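Local structure of branched-chain phosphotransacylase (1YCO) at residues E132-A137 / A175-Q180; P165-A170 / F186-L191. The protein probably transfers acyl groups between coenzyme A and phosphate. All coordinates share one frame; numbering follows the deposited sequence.

Contact 1: E132-A137 / A175-Q180; sequences EIVENA and AHFNDQ
Phe177 reaches across from the end of helix 165-177 and sets the far end of its ring against Val134 and Glu135 on helix 127-143. The apolar part is small: Val134 CG1 lies 3.9 Å from Phe177 CZ, and Val134 CB is almost as near, the two side chains coming at each other from opposite directions. CG1 stands anti to the backbone N of Val134 (chi1 174°), which sets this methyl beside Phe177 CZ.

The polar part is an edge contact. The carboxylate of Glu135 sits near the plane of the ring, beside its rim, with OE1 3.6 Å from Phe177 CE2 and Glu135 CD 3.7 Å from the same carbon. Because it lies there, the acid meets the hydrogen-bearing rim of the phenyl group rather than its pi face, with its own plane turned 81° from that of the ring. The approach is probably weakly favourable, the partly positive rim hydrogens facing the acid. A bend of the glutamate chain at chi2 brings the acid back to the ring. Lys138 forms a long, weak ion pair with OE1.

The two helices flank the mixed sheet, and Ile131, a turn before Glu135, touches both Phe177 and His176. On the other helix, His176 CD2 lies over the centre of one face of the Phe177 ring, 3.7 Å above it.

No hydrogen bond joins 132-137 to 175-180. Gln180 folds back so that its NE2 donates to Phe177 O, 2.7 Å away and nearly straight (174°), on a carbonyl lone pair, while its OE1 accepts from Ala183 N.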
loop_
_atom_site.group_PDB
_atom_site.type_symbol
_atom_site.label_atom_id
_atom_site.label_comp_id
_atom_site.label_asym_id
_atom_site.label_seq_id
_atom_site.Cartn_x
_atom_site.Cartn_y
_atom_site.Cartn_z
ATOM N N GLU A 132 8.176 -2.655 19.852
ATOM C CA GLU A 132 7.829 -4.039 20.136
ATOM C C GLU A 132 7.501 -4.811 18.853
ATOM O O GLU A 132 7.756 -6.011 18.778
ATOM C CB GLU A 132 6.631 -4.117 21.097
ATOM C CG GLU A 132 6.944 -3.806 22.572
ATOM C CD GLU A 132 8.160 -4.566 23.092
ATOM O OE1 GLU A 132 8.252 -5.790 22.855
ATOM O OE2 GLU A 132 9.020 -3.936 23.742
ATOM N N ILE A 133 6.920 -4.129 17.861
ATOM C CA ILE A 133 6.587 -4.762 16.576
ATOM C C ILE A 133 7.871 -5.225 15.888
ATOM O O ILE A 133 7.911 -6.302 15.295
ATOM C CB ILE A 133 5.840 -3.790 15.633
ATOM C CG1 ILE A 133 4.440 -3.523 16.177
ATOM C CG2 ILE A 133 5.737 -4.367 14.230
ATOM C CD1 ILE A 133 3.731 -2.382 15.472
ATOM N N VAL A 134 8.909 -4.404 15.987
ATOM C CA VAL A 134 10.199 -4.718 15.404
ATOM C C VAL A 134 10.763 -5.943 16.133
ATOM O O VAL A 134 11.129 -6.932 15.504
ATOM C CB VAL A 134 11.168 -3.512 15.527
ATOM C CG1 VAL A 134 12.558 -3.892 15.060
ATOM C CG2 VAL A 134 10.642 -2.346 14.695
ATOM N N GLU A 135 10.793 -5.889 17.459
ATOM C CA GLU A 135 11.289 -7.003 18.249
ATOM C C GLU A 135 10.608 -8.322 17.863
ATOM O O GLU A 135 11.285 -9.316 17.607
ATOM C CB GLU A 135 11.075 -6.711 19.732
ATOM C CG GLU A 135 11.775 -5.453 20.193
ATOM C CD GLU A 135 13.284 -5.584 20.172
ATOM O OE1 GLU A 135 13.837 -6.035 19.144
ATOM O OE2 GLU A 135 13.922 -5.228 21.188
ATOM N N ASN A 136 9.276 -8.329 17.817
ATOM C CA ASN A 136 8.516 -9.525 17.439
ATOM C C ASN A 136 8.960 -10.071 16.059
ATOM O O ASN A 136 9.243 -11.277 15.924
ATOM C CB ASN A 136 7.000 -9.224 17.425
ATOM C CG ASN A 136 6.348 -9.287 18.826
ATOM O OD1 ASN A 136 7.030 -9.236 19.859
ATOM N ND2 ASN A 136 5.018 -9.382 18.854
ATOM N N ALA A 137 9.028 -9.192 15.050
ATOM C CA ALA A 137 9.446 -9.584 13.700
ATOM C C ALA A 137 10.922 -9.977 13.667
ATOM O O ALA A 137 11.313 -10.879 12.921
ATOM C CB ALA A 137 9.174 -8.462 12.699
ATOM N N ALA A 175 16.766 5.640 16.162
ATOM C CA ALA A 175 17.639 6.110 17.238
ATOM C C ALA A 175 17.653 5.107 18.392
ATOM O O ALA A 175 18.696 4.848 18.983
ATOM C CB ALA A 175 17.166 7.484 17.738
ATOM N N HIS A 176 16.483 4.552 18.699
ATOM C CA HIS A 176 16.349 3.582 19.772
ATOM C C HIS A 176 17.177 2.331 19.540
ATOM O O HIS A 176 17.762 1.779 20.479
ATOM C CB HIS A 176 14.897 3.155 19.935
ATOM C CG HIS A 176 14.712 2.048 20.921
ATOM N ND1 HIS A 176 14.460 2.280 22.256
ATOM C CD2 HIS A 176 14.818 0.703 20.784
ATOM C CE1 HIS A 176 14.425 1.125 22.898
ATOM N NE2 HIS A 176 14.642 0.154 22.028
ATOM N N PHE A 177 17.214 1.866 18.298
ATOM C CA PHE A 177 17.962 0.656 17.979
ATOM C C PHE A 177 19.394 0.897 17.545
ATOM O O PHE A 177 20.115 -0.056 17.259
ATOM C CB PHE A 177 17.248 -0.152 16.897
ATOM C CG PHE A 177 16.032 -0.862 17.382
ATOM C CD1 PHE A 177 14.767 -0.333 17.159
ATOM C CD2 PHE A 177 16.150 -2.062 18.072
ATOM C CE1 PHE A 177 13.629 -0.993 17.618
ATOM C CE2 PHE A 177 15.023 -2.733 18.538
ATOM C CZ PHE A 177 13.756 -2.198 18.311
ATOM N N ASN A 178 19.814 2.157 17.510
ATOM C CA ASN A 178 21.178 2.457 17.095
ATOM C C ASN A 178 22.223 1.872 18.039
ATOM O O ASN A 178 23.415 1.918 17.747
ATOM C CB ASN A 178 21.386 3.972 16.969
ATOM C CG ASN A 178 22.719 4.324 16.328
ATOM O OD1 ASN A 178 23.039 3.869 15.225
ATOM N ND2 ASN A 178 23.499 5.142 17.012
ATOM N N ASP A 179 21.772 1.308 19.158
ATOM C CA ASP A 179 22.676 0.729 20.147
ATOM C C ASP A 179 22.997 -0.747 19.909
ATOM O O ASP A 179 24.152 -1.105 19.664
ATOM C CB ASP A 179 22.099 0.892 21.562
ATOM C CG ASP A 179 21.995 2.356 21.995
ATOM O OD1 ASP A 179 21.838 2.606 23.215
ATOM O OD2 ASP A 179 22.060 3.254 21.119
ATOM N N GLN A 180 21.978 -1.599 19.989
ATOM C CA GLN A 180 22.151 -3.039 19.802
ATOM C C GLN A 180 22.827 -3.433 18.485
ATOM O O GLN A 180 22.931 -2.630 17.556
ATOM C CB GLN A 180 20.795 -3.739 19.941
ATOM C CG GLN A 180 19.733 -3.236 18.997
ATOM C CD GLN A 180 19.970 -3.684 17.574
ATOM O OE1 GLN A 180 20.015 -4.880 17.296
ATOM N NE2 GLN A 180 20.119 -2.725 16.662
#

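Contact 2: P165-A170 / F186-L191; sequences PSSVLA and FGPLSL
Pro188 presses its ring against one side of helix 165-177, between Ser167 and Ala170, which lie one turn apart. The close part is all here. Pro188 CG is 3.4 Å from the backbone O of Ser167 and also 3.4 Å from Ser167 OG, so a single ring carbon faces two oxygens of the same residue. Ala170 CB meets the peptide that precedes the ring: it is 3.5 Å from Pro188 N and 3.7 Å from Gly187 C, and it touches Pro188 CG more lightly at 3.9 Å. This peptide bond is cis. Gly187, lacking a side chain, brings its CA to 4.8 Å from Ala170 CA.

No hydrogen bond crosses between the two segments. With chi1 of Ser167 at -173°, OG swings out alongside Pro188 CG, and there it accepts from Asn161 N, which helps fix the hydroxyl beside the proline ring. The looser side lies elsewhere on the helix: Val168 points away from 186-191 and is partly exposed, and Pro165 is exposed to solvent at the start of the helix, where it also packs on Ile123 of the second subunit.

The pair closes a beta-alpha-beta unit, strand 150-154, helix 165-177 and strand 184-189, whose last strand is an outermost one of the mixed sheet within this chain. Phe186 and Leu189 make backbone hydrogen bonds to Leu153 of strand 150-154, Ala170 packs on the same leucine, and beyond the corner at Pro188 the chain reaches Ser190, the N-cap of helix 191-195.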
loop_
_atom_site.group_PDB
_atom_site.type_symbol
_atom_site.label_atom_id
_atom_site.label_comp_id
_atom_site.label_asym_id
_atom_site.label_seq_id
_atom_site.Cartn_x
_atom_site.Cartn_y
_atom_site.Cartn_z
ATOM N N PRO A 165 4.326 12.267 10.050
ATOM C CA PRO A 165 4.306 11.444 11.268
ATOM C C PRO A 165 5.112 10.143 11.124
ATOM O O PRO A 165 5.878 9.786 12.013
ATOM C CB PRO A 165 2.819 11.186 11.476
ATOM C CG PRO A 165 2.200 12.460 10.933
ATOM C CD PRO A 165 2.957 12.663 9.668
ATOM N N SER A 166 4.941 9.436 10.007
ATOM C CA SER A 166 5.679 8.190 9.797
ATOM C C SER A 166 7.172 8.459 9.642
ATOM O O SER A 166 8.012 7.642 10.025
ATOM C CB SER A 166 5.172 7.452 8.562
ATOM O OG SER A 166 5.433 8.200 7.397
ATOM N N SER A 167 7.510 9.609 9.081
ATOM C CA SER A 167 8.909 9.947 8.902
ATOM C C SER A 167 9.556 10.108 10.279
ATOM O O SER A 167 10.608 9.524 10.561
ATOM C CB SER A 167 9.027 11.245 8.097
ATOM O OG SER A 167 10.367 11.522 7.771
ATOM N N VAL A 168 8.904 10.890 11.135
ATOM C CA VAL A 168 9.376 11.169 12.494
ATOM C C VAL A 168 9.423 9.904 13.346
ATOM O O VAL A 168 10.359 9.693 14.121
ATOM C CB VAL A 168 8.451 12.209 13.190
ATOM C CG1 VAL A 168 8.933 12.490 14.611
ATOM C CG2 VAL A 168 8.430 13.492 12.377
ATOM N N LEU A 169 8.404 9.069 13.210
ATOM C CA LEU A 169 8.373 7.836 13.967
ATOM C C LEU A 169 9.576 6.961 13.568
ATOM O O LEU A 169 10.263 6.417 14.429
ATOM C CB LEU A 169 7.050 7.107 13.715
ATOM C CG LEU A 169 6.884 5.699 14.320
ATOM C CD1 LEU A 169 7.293 5.687 15.785
ATOM C CD2 LEU A 169 5.437 5.260 14.152
ATOM N N ALA A 170 9.835 6.849 12.267
ATOM C CA ALA A 170 10.957 6.056 11.775
ATOM C C ALA A 170 12.271 6.514 12.394
ATOM O O ALA A 170 13.070 5.703 12.866
ATOM C CB ALA A 170 11.051 6.148 10.252
ATOM N N PHE A 186 16.629 0.683 10.243
ATOM C CA PHE A 186 16.749 2.033 9.672
ATOM C C PHE A 186 15.514 2.576 8.944
ATOM O O PHE A 186 14.824 1.852 8.230
ATOM C CB PHE A 186 17.923 2.116 8.694
ATOM C CG PHE A 186 18.143 3.503 8.143
ATOM C CD1 PHE A 186 18.735 4.488 8.933
ATOM C CD2 PHE A 186 17.706 3.845 6.874
ATOM C CE1 PHE A 186 18.887 5.792 8.475
ATOM C CE2 PHE A 186 17.852 5.147 6.406
ATOM C CZ PHE A 186 18.446 6.121 7.217
ATOM N N GLY A 187 15.289 3.873 9.110
ATOM C CA GLY A 187 14.184 4.567 8.480
ATOM C C GLY A 187 14.399 6.056 8.741
ATOM O O GLY A 187 15.210 6.409 9.592
ATOM N N PRO A 188 13.695 6.955 8.045
ATOM C CA PRO A 188 12.690 6.691 7.014
ATOM C C PRO A 188 13.270 6.098 5.724
ATOM O O PRO A 188 14.336 6.496 5.265
ATOM C CB PRO A 188 12.079 8.074 6.745
ATOM C CG PRO A 188 12.522 8.927 7.871
ATOM C CD PRO A 188 13.874 8.401 8.233
ATOM N N LEU A 189 12.550 5.153 5.141
ATOM C CA LEU A 189 12.966 4.546 3.892
ATOM C C LEU A 189 11.702 4.324 3.088
ATOM O O LEU A 189 10.660 3.973 3.638
ATOM C CB LEU A 189 13.651 3.194 4.098
ATOM C CG LEU A 189 15.168 3.071 4.047
ATOM C CD1 LEU A 189 15.523 1.595 3.916
ATOM C CD2 LEU A 189 15.747 3.848 2.854
ATOM N N SER A 190 11.819 4.532 1.782
ATOM C CA SER A 190 10.721 4.350 0.864
ATOM C C SER A 190 10.744 2.898 0.421
ATOM O O SER A 190 11.803 2.271 0.395
ATOM C CB SER A 190 10.917 5.260 -0.336
ATOM O OG SER A 190 12.149 4.953 -0.961
ATOM N N LEU A 191 9.576 2.377 0.058
ATOM C CA LEU A 191 9.432 0.990 -0.386
ATOM C C LEU A 191 10.442 0.573 -1.462
ATOM O O LEU A 191 11.051 -0.486 -1.369
ATOM C CB LEU A 191 7.998 0.755 -0.903
ATOM C CG LEU A 191 7.610 -0.649 -1.386
ATOM C CD1 LEU A 191 7.480 -1.582 -0.193
ATOM C CD2 LEU A 191 6.286 -0.599 -2.158
#

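Helix 165-177 serves both contacts, its first turns in contact 2 and its last in contact 1; their centres are about 14 Å apart and the contacts do not touch. Contact 2 joins helix to strand within one beta-alpha-beta unit; contact 1 joins that helix to a second one, 127-143. Both have buried centres, but contact 1 includes the partly exposed Glu135 and runs into an exposed loop, whereas every touching residue of contact 2 is buried. Their chemistry follows: a large aromatic side chain spans the wider gap between helices beside an acid, while small residues and a proline allow close backbone approach against the sheet.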